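Local coordinates for protein methyltransferase 1 (Methanosarcina barkeri, PDB 2I2X) that transfers the methyl group of methanol to the cob(I)amide carried by its partner corrinoid protein MtaC, a zinc-dependent step of methanogenesis, at residues A[12-17]-A[374-379]; A[402-407]-A[420-425]. All coordinates share one frame; numbering follows the deposited sequence.

Contact 1 of 2, residues A[12-17]-A[374-379]; sequences ANADEM and NAYRVG
The ring of Y376 lies flat against the backbone of N13 and A14, so that one aromatic side chain of helix 372-383 carries almost the whole contact with the N-terminal loop. In this TIM-barrel subunit the loop precedes the short strand 21-22, and its residues 14-16 form a single 3-10 turn, held by backbone bonds from E16 N to N13 O and from M17 N to A14 O. The example shows how one aromatic ring can hold a loop by packing on its peptide backbone, here alongside salt bridges from D15 to K350 and R353. CG of Y376 stands anti to the backbone N (chi1 -177°), which carries the ring toward the loop, one face against the N13-A14 peptide. A14 N sits 3.7 Å above the ring plane, over its centre, while N13 C lies over the same face, offset toward the rim. Nearer the helix, A14 CB meets Y376 CB at 3.7 Å. M17 approaches differently: its SD reaches the ring edge at Y376 CD2, 4.3 Å away, and its side chain also touches helix 273-280. The phenol oxygen is hydrogen-bonded to the carbonyl of Y11, and A12 O lies 2.9 Å from Y376 OH. An alanine in place of Y376 would remove the surface on which the N13-A14 peptide packs and would probably leave a gap there, with Y11 O deprived of its hydroxyl partner. Beyond the ring the loop closes on itself: A12 N donates to E16 OE1 at 2.7 Å, meeting the oxygen 42° out of the carboxylate plane.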
loop_
_atom_site.group_PDB
_atom_site.type_symbol
_atom_site.label_atom_id
_atom_site.label_comp_id
_atom_site.label_asym_id
_atom_site.label_seq_id
_atom_site.Cartn_x
_atom_site.Cartn_y
_atom_site.Cartn_z
ATOM N N ALA A 12 -21.477 -14.699 -26.766
ATOM C CA ALA A 12 -22.049 -16.013 -27.093
ATOM C C ALA A 12 -21.730 -17.085 -26.067
ATOM O O ALA A 12 -22.501 -18.019 -25.913
ATOM C CB ALA A 12 -21.592 -16.466 -28.480
ATOM N N ASN A 13 -20.582 -16.963 -25.386
ATOM C CA ASN A 13 -20.167 -17.895 -24.324
ATOM C C ASN A 13 -19.081 -17.233 -23.463
ATOM O O ASN A 13 -18.509 -16.211 -23.876
ATOM C CB ASN A 13 -19.662 -19.213 -24.938
ATOM C CG ASN A 13 -18.445 -19.007 -25.859
ATOM O OD1 ASN A 13 -17.386 -18.564 -25.410
ATOM N ND2 ASN A 13 -18.589 -19.342 -27.136
ATOM N N ALA A 14 -18.767 -17.825 -22.306
ATOM C CA ALA A 14 -17.808 -17.242 -21.335
ATOM C C ALA A 14 -16.408 -17.051 -21.894
ATOM O O ALA A 14 -15.712 -16.112 -21.533
ATOM C CB ALA A 14 -17.751 -18.075 -20.032
ATOM N N ASP A 15 -16.007 -17.941 -22.791
ATOM C CA ASP A 15 -14.651 -17.936 -23.320
ATOM C C ASP A 15 -14.335 -16.748 -24.215
ATOM O O ASP A 15 -13.162 -16.521 -24.540
ATOM C CB ASP A 15 -14.319 -19.245 -24.041
ATOM C CG ASP A 15 -12.857 -19.319 -24.431
ATOM O OD1 ASP A 15 -12.019 -19.522 -23.536
ATOM O OD2 ASP A 15 -12.539 -19.140 -25.627
ATOM N N GLU A 16 -15.360 -15.991 -24.594
ATOM C CA GLU A 16 -15.186 -14.790 -25.416
ATOM C C GLU A 16 -14.790 -13.591 -24.549
ATOM O O GLU A 16 -14.306 -12.552 -25.065
ATOM C CB GLU A 16 -16.502 -14.429 -26.145
ATOM C CG GLU A 16 -16.689 -15.027 -27.533
ATOM C CD GLU A 16 -18.083 -14.766 -28.168
ATOM O OE1 GLU A 16 -18.950 -14.045 -27.587
ATOM O OE2 GLU A 16 -18.307 -15.312 -29.288
ATOM N N MET A 17 -15.052 -13.707 -23.248
ATOM C CA MET A 17 -14.719 -12.648 -22.308
ATOM C C MET A 17 -13.209 -12.599 -21.969
ATOM O O MET A 17 -12.529 -13.635 -21.807
ATOM C CB MET A 17 -15.547 -12.794 -21.045
ATOM C CG MET A 17 -17.074 -12.690 -21.290
ATOM S SD MET A 17 -18.004 -12.963 -19.773
ATOM C CE MET A 17 -17.837 -11.329 -19.110
ATOM N N ASN A 374 -18.734 -19.235 -14.391
ATOM C CA ASN A 374 -19.885 -19.247 -13.498
ATOM C C ASN A 374 -20.654 -17.919 -13.515
ATOM O O ASN A 374 -21.897 -17.899 -13.474
ATOM C CB ASN A 374 -19.462 -19.629 -12.081
ATOM C CG ASN A 374 -18.966 -21.057 -12.008
ATOM O OD1 ASN A 374 -19.532 -21.926 -12.671
ATOM N ND2 ASN A 374 -17.891 -21.317 -11.216
ATOM N N ALA A 375 -19.921 -16.817 -13.565
ATOM C CA ALA A 375 -20.561 -15.522 -13.675
ATOM C C ALA A 375 -21.469 -15.479 -14.930
ATOM O O ALA A 375 -22.602 -14.968 -14.875
ATOM C CB ALA A 375 -19.519 -14.424 -13.703
ATOM N N TYR A 376 -20.971 -16.034 -16.035
ATOM C CA TYR A 376 -21.687 -16.063 -17.307
ATOM C C TYR A 376 -22.980 -16.871 -17.138
ATOM O O TYR A 376 -24.049 -16.466 -17.596
ATOM C CB TYR A 376 -20.806 -16.680 -18.410
ATOM C CG TYR A 376 -21.444 -16.675 -19.775
ATOM C CD1 TYR A 376 -22.237 -17.757 -20.220
ATOM C CD2 TYR A 376 -21.281 -15.576 -20.623
ATOM C CE1 TYR A 376 -22.865 -17.722 -21.498
ATOM C CE2 TYR A 376 -21.870 -15.527 -21.889
ATOM C CZ TYR A 376 -22.667 -16.581 -22.330
ATOM O OH TYR A 376 -23.232 -16.472 -23.589
ATOM N N ARG A 377 -22.864 -18.012 -16.476
ATOM C CA ARG A 377 -23.997 -18.894 -16.229
ATOM C C ARG A 377 -25.078 -18.151 -15.411
ATOM O O ARG A 377 -26.269 -18.213 -15.750
ATOM C CB ARG A 377 -23.517 -20.172 -15.539
ATOM C CG ARG A 377 -24.581 -21.160 -15.162
ATOM C CD ARG A 377 -23.996 -22.402 -14.487
ATOM N NE ARG A 377 -25.012 -23.201 -13.787
ATOM C CZ ARG A 377 -24.779 -24.375 -13.178
ATOM N NH1 ARG A 377 -23.561 -24.910 -13.162
ATOM N NH2 ARG A 377 -25.770 -25.014 -12.560
ATOM N N VAL A 378 -24.659 -17.421 -14.376
ATOM C CA VAL A 378 -25.588 -16.626 -13.593
ATOM C C VAL A 378 -26.187 -15.562 -14.477
ATOM O O VAL A 378 -27.373 -15.330 -14.426
ATOM C CB VAL A 378 -24.937 -15.998 -12.356
ATOM C CG1 VAL A 378 -25.874 -14.963 -11.706
ATOM C CG2 VAL A 378 -24.541 -17.087 -11.356
ATOM N N GLY A 379 -25.361 -14.962 -15.328
ATOM C CA GLY A 379 -25.837 -14.127 -16.437
ATOM C C GLY A 379 -27.004 -14.730 -17.234
ATOM O O GLY A 379 -28.005 -14.030 -17.479
#

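Contact 2 of 2, residues A[402-407]-A[420-425]; sequences NIIEEG and KALADA
One methyl group, CD2 of L422, makes the close approaches between residues 402-407 and 420-425. It comes within 3.6 Å of I404 CG2 and 3.8 Å of I404 CB, the two side chains crossing at a slant. The torsions bring these branches together: L422 has CG anti to its own backbone N (chi1 -174°), which carries its methyl toward I404, whereas I404 offers CG2 and turns the end of its other branch, CG1 and CD1, away from L422. The surroundings on this side are close-set as well: I404 also touches V244, M369, L412 and L414, and L422 touches T241 of helix 240-259. The arrangement is a helical hairpin, helices 389-409 and 416-430 being consecutive in the chain and joined by a short connection, within the helical part that accompanies the TIM barrel. With the CA atoms of I404 and L422 still 8.4 Å apart at their nearest, these two segments touch through side chains, and no hydrogen bond spans them. Toward the solvent side, where K420 forms a salt bridge with D424 one turn along its own helix, the fit slackens. E405, only partly exposed, contributes the aliphatic part of its chain rather than its charge to the contact: E405 CG passes L422 CD2 at 4.0 Å, the one chain running at an angle to the other. From CG the glutamate runs on extended, taking its carboxylate past the leucine to a long, weak ion pair between E405 OE2 and K426 NZ.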
loop_
_atom_site.group_PDB
_atom_site.type_symbol
_atom_site.label_atom_id
_atom_site.label_comp_id
_atom_site.label_asym_id
_atom_site.label_seq_id
_atom_site.Cartn_x
_atom_site.Cartn_y
_atom_site.Cartn_z
ATOM N N ASN A 402 -27.092 -23.624 -7.109
ATOM C CA ASN A 402 -26.721 -24.746 -7.977
ATOM C C ASN A 402 -25.233 -24.780 -8.257
ATOM O O ASN A 402 -24.594 -25.835 -8.154
ATOM C CB ASN A 402 -27.495 -24.713 -9.294
ATOM C CG ASN A 402 -28.996 -24.947 -9.096
ATOM O OD1 ASN A 402 -29.429 -25.572 -8.106
ATOM N ND2 ASN A 402 -29.793 -24.443 -10.039
ATOM N N ILE A 403 -24.691 -23.609 -8.588
ATOM C CA ILE A 403 -23.292 -23.476 -8.912
ATOM C C ILE A 403 -22.394 -23.873 -7.752
ATOM O O ILE A 403 -21.502 -24.700 -7.944
ATOM C CB ILE A 403 -22.950 -22.072 -9.450
ATOM C CG1 ILE A 403 -23.532 -21.941 -10.861
ATOM C CG2 ILE A 403 -21.409 -21.866 -9.447
ATOM C CD1 ILE A 403 -23.700 -20.550 -11.328
ATOM N N ILE A 404 -22.655 -23.327 -6.558
ATOM C CA ILE A 404 -21.850 -23.656 -5.363
ATOM C C ILE A 404 -21.964 -25.156 -5.044
ATOM O O ILE A 404 -20.982 -25.794 -4.686
ATOM C CB ILE A 404 -22.254 -22.811 -4.108
ATOM C CG1 ILE A 404 -22.157 -21.301 -4.352
ATOM C CG2 ILE A 404 -21.463 -23.245 -2.854
ATOM C CD1 ILE A 404 -20.823 -20.830 -4.952
ATOM N N GLU A 405 -23.157 -25.715 -5.199
ATOM C CA GLU A 405 -23.381 -27.137 -4.956
ATOM C C GLU A 405 -22.553 -28.007 -5.877
ATOM O O GLU A 405 -21.972 -29.005 -5.426
ATOM C CB GLU A 405 -24.876 -27.508 -5.098
ATOM C CG GLU A 405 -25.638 -27.444 -3.810
ATOM C CD GLU A 405 -27.182 -27.432 -3.955
ATOM O OE1 GLU A 405 -27.835 -27.023 -2.972
ATOM O OE2 GLU A 405 -27.761 -27.813 -4.993
ATOM N N GLU A 406 -22.509 -27.652 -7.164
ATOM C CA GLU A 406 -21.719 -28.434 -8.109
ATOM C C GLU A 406 -20.254 -28.296 -7.717
ATOM O O GLU A 406 -19.518 -29.286 -7.689
ATOM C CB GLU A 406 -21.945 -27.999 -9.561
ATOM C CG GLU A 406 -23.330 -28.347 -10.081
ATOM C CD GLU A 406 -23.680 -27.617 -11.384
ATOM O OE1 GLU A 406 -22.738 -27.278 -12.172
ATOM O OE2 GLU A 406 -24.896 -27.394 -11.614
ATOM N N GLY A 407 -19.862 -27.071 -7.367
ATOM C CA GLY A 407 -18.524 -26.793 -6.861
ATOM C C GLY A 407 -18.244 -27.693 -5.689
ATOM O O GLY A 407 -17.243 -28.393 -5.678
ATOM N N LYS A 420 -24.810 -26.435 5.221
ATOM C CA LYS A 420 -26.126 -26.406 5.776
ATOM C C LYS A 420 -26.815 -25.074 5.464
ATOM O O LYS A 420 -28.009 -25.059 5.094
ATOM C CB LYS A 420 -26.039 -26.651 7.288
ATOM C CG LYS A 420 -27.354 -26.743 8.007
ATOM C CD LYS A 420 -27.948 -28.156 7.862
ATOM C CE LYS A 420 -29.241 -28.296 8.645
ATOM N NZ LYS A 420 -30.116 -27.128 8.347
ATOM N N ALA A 421 -26.074 -23.972 5.612
ATOM C CA ALA A 421 -26.610 -22.644 5.388
ATOM C C ALA A 421 -26.970 -22.411 3.902
ATOM O O ALA A 421 -28.069 -21.886 3.590
ATOM C CB ALA A 421 -25.687 -21.565 5.946
ATOM N N LEU A 422 -26.097 -22.835 2.989
ATOM C CA LEU A 422 -26.469 -22.899 1.563
ATOM C C LEU A 422 -27.779 -23.672 1.362
ATOM O O LEU A 422 -28.682 -23.165 0.731
ATOM C CB LEU A 422 -25.366 -23.540 0.702
ATOM C CG LEU A 422 -25.605 -23.523 -0.814
ATOM C CD1 LEU A 422 -25.570 -22.103 -1.440
ATOM C CD2 LEU A 422 -24.580 -24.358 -1.500
ATOM N N ALA A 423 -27.872 -24.884 1.916
ATOM C CA ALA A 423 -29.061 -25.750 1.782
ATOM C C ALA A 423 -30.350 -25.129 2.345
ATOM O O ALA A 423 -31.411 -25.246 1.743
ATOM C CB ALA A 423 -28.804 -27.111 2.428
ATOM N N ASP A 424 -30.246 -24.479 3.496
ATOM C CA ASP A 424 -31.371 -23.761 4.066
ATOM C C ASP A 424 -31.792 -22.635 3.135
ATOM O O ASP A 424 -33.000 -22.465 2.885
ATOM C CB ASP A 424 -31.032 -23.211 5.462
ATOM C CG ASP A 424 -30.875 -24.320 6.528
ATOM O OD1 ASP A 424 -31.080 -25.531 6.238
ATOM O OD2 ASP A 424 -30.548 -23.971 7.686
ATOM N N ALA A 425 -30.818 -21.905 2.577
ATOM C CA ALA A 425 -31.136 -20.780 1.699
ATOM C C ALA A 425 -31.748 -21.239 0.390
ATOM O O ALA A 425 -32.697 -20.603 -0.117
ATOM C CB ALA A 425 -29.938 -19.882 1.450
#

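From the N terminus, the chain enters contact 1 at residues 12-17, then runs through the strands and helices of the barrel before residues 374-379 close that loop, 357 residues on. Contact 2 follows in series: it opens at 402-407 and closes at 420-425 after the 12 residues that include the short connection between helices 389-409 and 416-430, so the two neither nest nor cross. Their centres are 20 Å apart, yet consecutive helices 372-383 and 389-409 join them directly. R377 NH1 forms a salt bridge with E406 OE1 at 2.7 Å, and I403 packs against N374, R377 and V378. The N-terminal loop is thus connected through two successive helices to helix 416-430.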